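Local coordinates for protein peptidyl-prolyl cis-trans isomerase ([Pseudomonas syringae] pv. tomato str. DC3000, PDB 5XB0) that probably catalyses the cis-trans isomerisation of peptide bonds preceding proline in other proteins, through the FKBP-type domain that this chain contains, at residues Asn49-Val54 and Pro72-Leu77. Sequence-based numbering, arbitrary orientation.
Sequences NGRVEV and PQWFRL
The indole of Trp74 lies sandwiched between Arg51 and Glu53, two side chains from the same face of the neighbouring strand. On one side the Arg51 guanidinium lies flat on it, planes 13° apart, in a cation-pi stack whose centres are 4.3 Å apart. NH1 sits toward the ring's rim, and NH2 comes within 3.4 Å of Trp74 CG. The bend at chi3 turns NE off the extended course of the chain, and a hydrogen bond between NH1 and Ser132 OG helps fix the group's rotation. Over the opposite face of the ring, Glu53 CB sits 3.5 Å from the centroid of the six-membered ring, a CH-pi contact. CG of Glu53 stands anti to the backbone N (chi1 -171°), and the extended chain runs toward the NE1-CE2 side, OE2 nearest NE1 and OE1 nearest CZ2, its carboxylate stacked 15° from the ring plane. The solvent side lies beyond this carboxylate, at the N-H edge of the indole: one water donates hydrogen bonds to both Glu53 OE2 and Pro72 O, while a second, in the indole plane, accepts from Trp74 NE1 and donates to OE2. Arg76 is exposed, its guanidinium engaged by Asp78.

On the opposite face of the sheet the closely packed part is Val52, Val54 and Leu77, while Phe75 and Gln73 are partly exposed. Val52 CG1 meets Leu77 CD2 at 4.0 Å, with Pro46 against both residues and Leu128 against Val52; Val54 CG2 touches the edge of the Phe75 ring, 3.7 Å from CD2. Between the faces, 51-54 and 73-76 pair antiparallel: Val52 with Phe75 and Val54 with Gln73 exchange backbone hydrogen bonds in both directions, and Leu77 N bonds Gly50 O. Strand 122-132 flanks 51-54 on its other edge, making this a piece of the curled antiparallel sheet characteristic of the FKBP fold.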
loop_
_atom_site.group_PDB
_atom_site.type_symbol
_atom_site.label_atom_id
_atom_site.label_comp_id
_atom_site.label_asym_id
_atom_site.label_seq_id
_atom_site.Cartn_x
_atom_site.Cartn_y
_atom_site.Cartn_z
ATOM N N ASN A 49 7.363 15.241 -2.625
ATOM C CA ASN A 49 7.547 15.450 -4.057
ATOM C C ASN A 49 8.833 14.823 -4.575
ATOM O O ASN A 49 9.361 15.237 -5.610
ATOM C CB ASN A 49 7.537 16.938 -4.382
ATOM C CG ASN A 49 8.713 17.675 -3.770
ATOM O OD1 ASN A 49 9.349 17.194 -2.828
ATOM N ND2 ASN A 49 9.009 18.849 -4.305
ATOM N N GLY A 50 9.333 13.825 -3.855
ATOM C CA GLY A 50 10.540 13.140 -4.265
ATOM C C GLY A 50 10.268 11.822 -4.963
ATOM O O GLY A 50 9.143 11.551 -5.402
ATOM N N ARG A 51 11.318 11.012 -5.068
ATOM C CA ARG A 51 11.246 9.702 -5.694
ATOM C C ARG A 51 11.717 8.609 -4.744
ATOM O O ARG A 51 12.573 8.841 -3.893
ATOM C CB ARG A 51 12.097 9.663 -6.968
ATOM C CG ARG A 51 11.722 10.700 -8.014
ATOM C CD ARG A 51 12.868 10.929 -8.981
ATOM N NE ARG A 51 12.991 9.868 -9.977
ATOM C CZ ARG A 51 14.101 9.167 -10.198
ATOM N NH1 ARG A 51 15.198 9.398 -9.484
ATOM N NH2 ARG A 51 14.115 8.230 -11.135
ATOM N N VAL A 52 11.144 7.424 -4.911
ATOM C CA VAL A 52 11.555 6.228 -4.187
ATOM C C VAL A 52 12.005 5.160 -5.162
ATOM O O VAL A 52 11.436 5.006 -6.242
ATOM C CB VAL A 52 10.415 5.668 -3.303
ATOM C CG1 VAL A 52 10.059 6.671 -2.228
ATOM C CG2 VAL A 52 9.161 5.310 -4.129
ATOM N N GLU A 53 13.055 4.441 -4.795
ATOM C CA GLU A 53 13.464 3.269 -5.556
ATOM C C GLU A 53 13.100 2.075 -4.701
ATOM O O GLU A 53 13.585 1.947 -3.575
ATOM C CB GLU A 53 14.958 3.288 -5.880
ATOM C CG GLU A 53 15.372 2.193 -6.868
ATOM C CD GLU A 53 16.879 2.081 -7.046
ATOM O OE1 GLU A 53 17.632 2.430 -6.114
ATOM O OE2 GLU A 53 17.320 1.644 -8.134
ATOM N N VAL A 54 12.236 1.203 -5.221
ATOM C CA VAL A 54 11.667 0.142 -4.408
ATOM C C VAL A 54 11.690 -1.223 -5.085
ATOM O O VAL A 54 11.737 -1.325 -6.306
ATOM C CB VAL A 54 10.198 0.453 -4.026
ATOM C CG1 VAL A 54 10.139 1.667 -3.089
ATOM C CG2 VAL A 54 9.341 0.663 -5.291
ATOM N N PRO A 72 14.838 -3.355 -8.811
ATOM C CA PRO A 72 14.504 -2.113 -8.106
ATOM C C PRO A 72 14.008 -1.060 -9.091
ATOM O O PRO A 72 14.576 -0.926 -10.179
ATOM C CB PRO A 72 15.829 -1.693 -7.471
ATOM C CG PRO A 72 16.579 -2.957 -7.313
ATOM C CD PRO A 72 16.216 -3.796 -8.517
ATOM N N GLN A 73 12.942 -0.366 -8.722
ATOM C CA GLN A 73 12.222 0.491 -9.652
ATOM C C GLN A 73 11.966 1.863 -9.043
ATOM O O GLN A 73 11.526 1.946 -7.902
ATOM C CB GLN A 73 10.899 -0.180 -10.030
ATOM C CG GLN A 73 10.121 0.524 -11.094
ATOM C CD GLN A 73 9.026 -0.345 -11.674
ATOM O OE1 GLN A 73 8.795 -1.477 -11.224
ATOM N NE2 GLN A 73 8.340 0.180 -12.686
ATOM N N TRP A 74 12.227 2.923 -9.814
ATOM C CA TRP A 74 11.965 4.304 -9.387
ATOM C C TRP A 74 10.531 4.748 -9.653
ATOM O O TRP A 74 9.990 4.515 -10.746
ATOM C CB TRP A 74 12.914 5.280 -10.093
ATOM C CG TRP A 74 14.327 5.240 -9.603
ATOM C CD1 TRP A 74 15.382 4.606 -10.189
ATOM C CD2 TRP A 74 14.842 5.871 -8.423
ATOM N NE1 TRP A 74 16.522 4.801 -9.448
ATOM C CE2 TRP A 74 16.218 5.583 -8.362
ATOM C CE3 TRP A 74 14.272 6.649 -7.413
ATOM C CZ2 TRP A 74 17.033 6.030 -7.321
ATOM C CZ3 TRP A 74 15.091 7.111 -6.386
ATOM C CH2 TRP A 74 16.452 6.793 -6.348
ATOM N N PHE A 75 9.934 5.405 -8.656
ATOM C CA PHE A 75 8.602 6.018 -8.778
ATOM C C PHE A 75 8.603 7.424 -8.188
ATOM O O PHE A 75 9.251 7.672 -7.176
ATOM C CB PHE A 75 7.542 5.194 -8.048
ATOM C CG PHE A 75 7.328 3.833 -8.611
ATOM C CD1 PHE A 75 6.632 3.662 -9.800
ATOM C CD2 PHE A 75 7.803 2.715 -7.950
ATOM C CE1 PHE A 75 6.421 2.396 -10.313
ATOM C CE2 PHE A 75 7.594 1.447 -8.461
ATOM C CZ PHE A 75 6.901 1.290 -9.646
ATOM N N ARG A 76 7.858 8.338 -8.802
ATOM C CA ARG A 76 7.586 9.633 -8.184
ATOM C C ARG A 76 6.474 9.487 -7.160
ATOM O O ARG A 76 5.402 8.964 -7.479
ATOM C CB ARG A 76 7.189 10.673 -9.238
ATOM C CG ARG A 76 8.333 11.122 -10.096
ATOM C CD ARG A 76 7.890 12.107 -11.152
ATOM N NE ARG A 76 7.254 13.284 -10.570
ATOM C CZ ARG A 76 7.334 14.503 -11.092
ATOM N NH1 ARG A 76 8.038 14.704 -12.201
ATOM N NH2 ARG A 76 6.724 15.521 -10.504
ATOM N N LEU A 77 6.718 9.939 -5.934
ATOM C CA LEU A 77 5.682 9.858 -4.901
ATOM C C LEU A 77 4.435 10.670 -5.248
ATOM O O LEU A 77 3.336 10.336 -4.800
ATOM C CB LEU A 77 6.230 10.318 -3.549
ATOM C CG LEU A 77 6.995 9.260 -2.759
ATOM C CD1 LEU A 77 7.151 9.716 -1.323
ATOM C CD2 LEU A 77 6.301 7.900 -2.818
HETATM O O HOH W 1 16.447 1.064 -10.650
HETATM O O HOH W 2 19.318 3.684 -9.553
#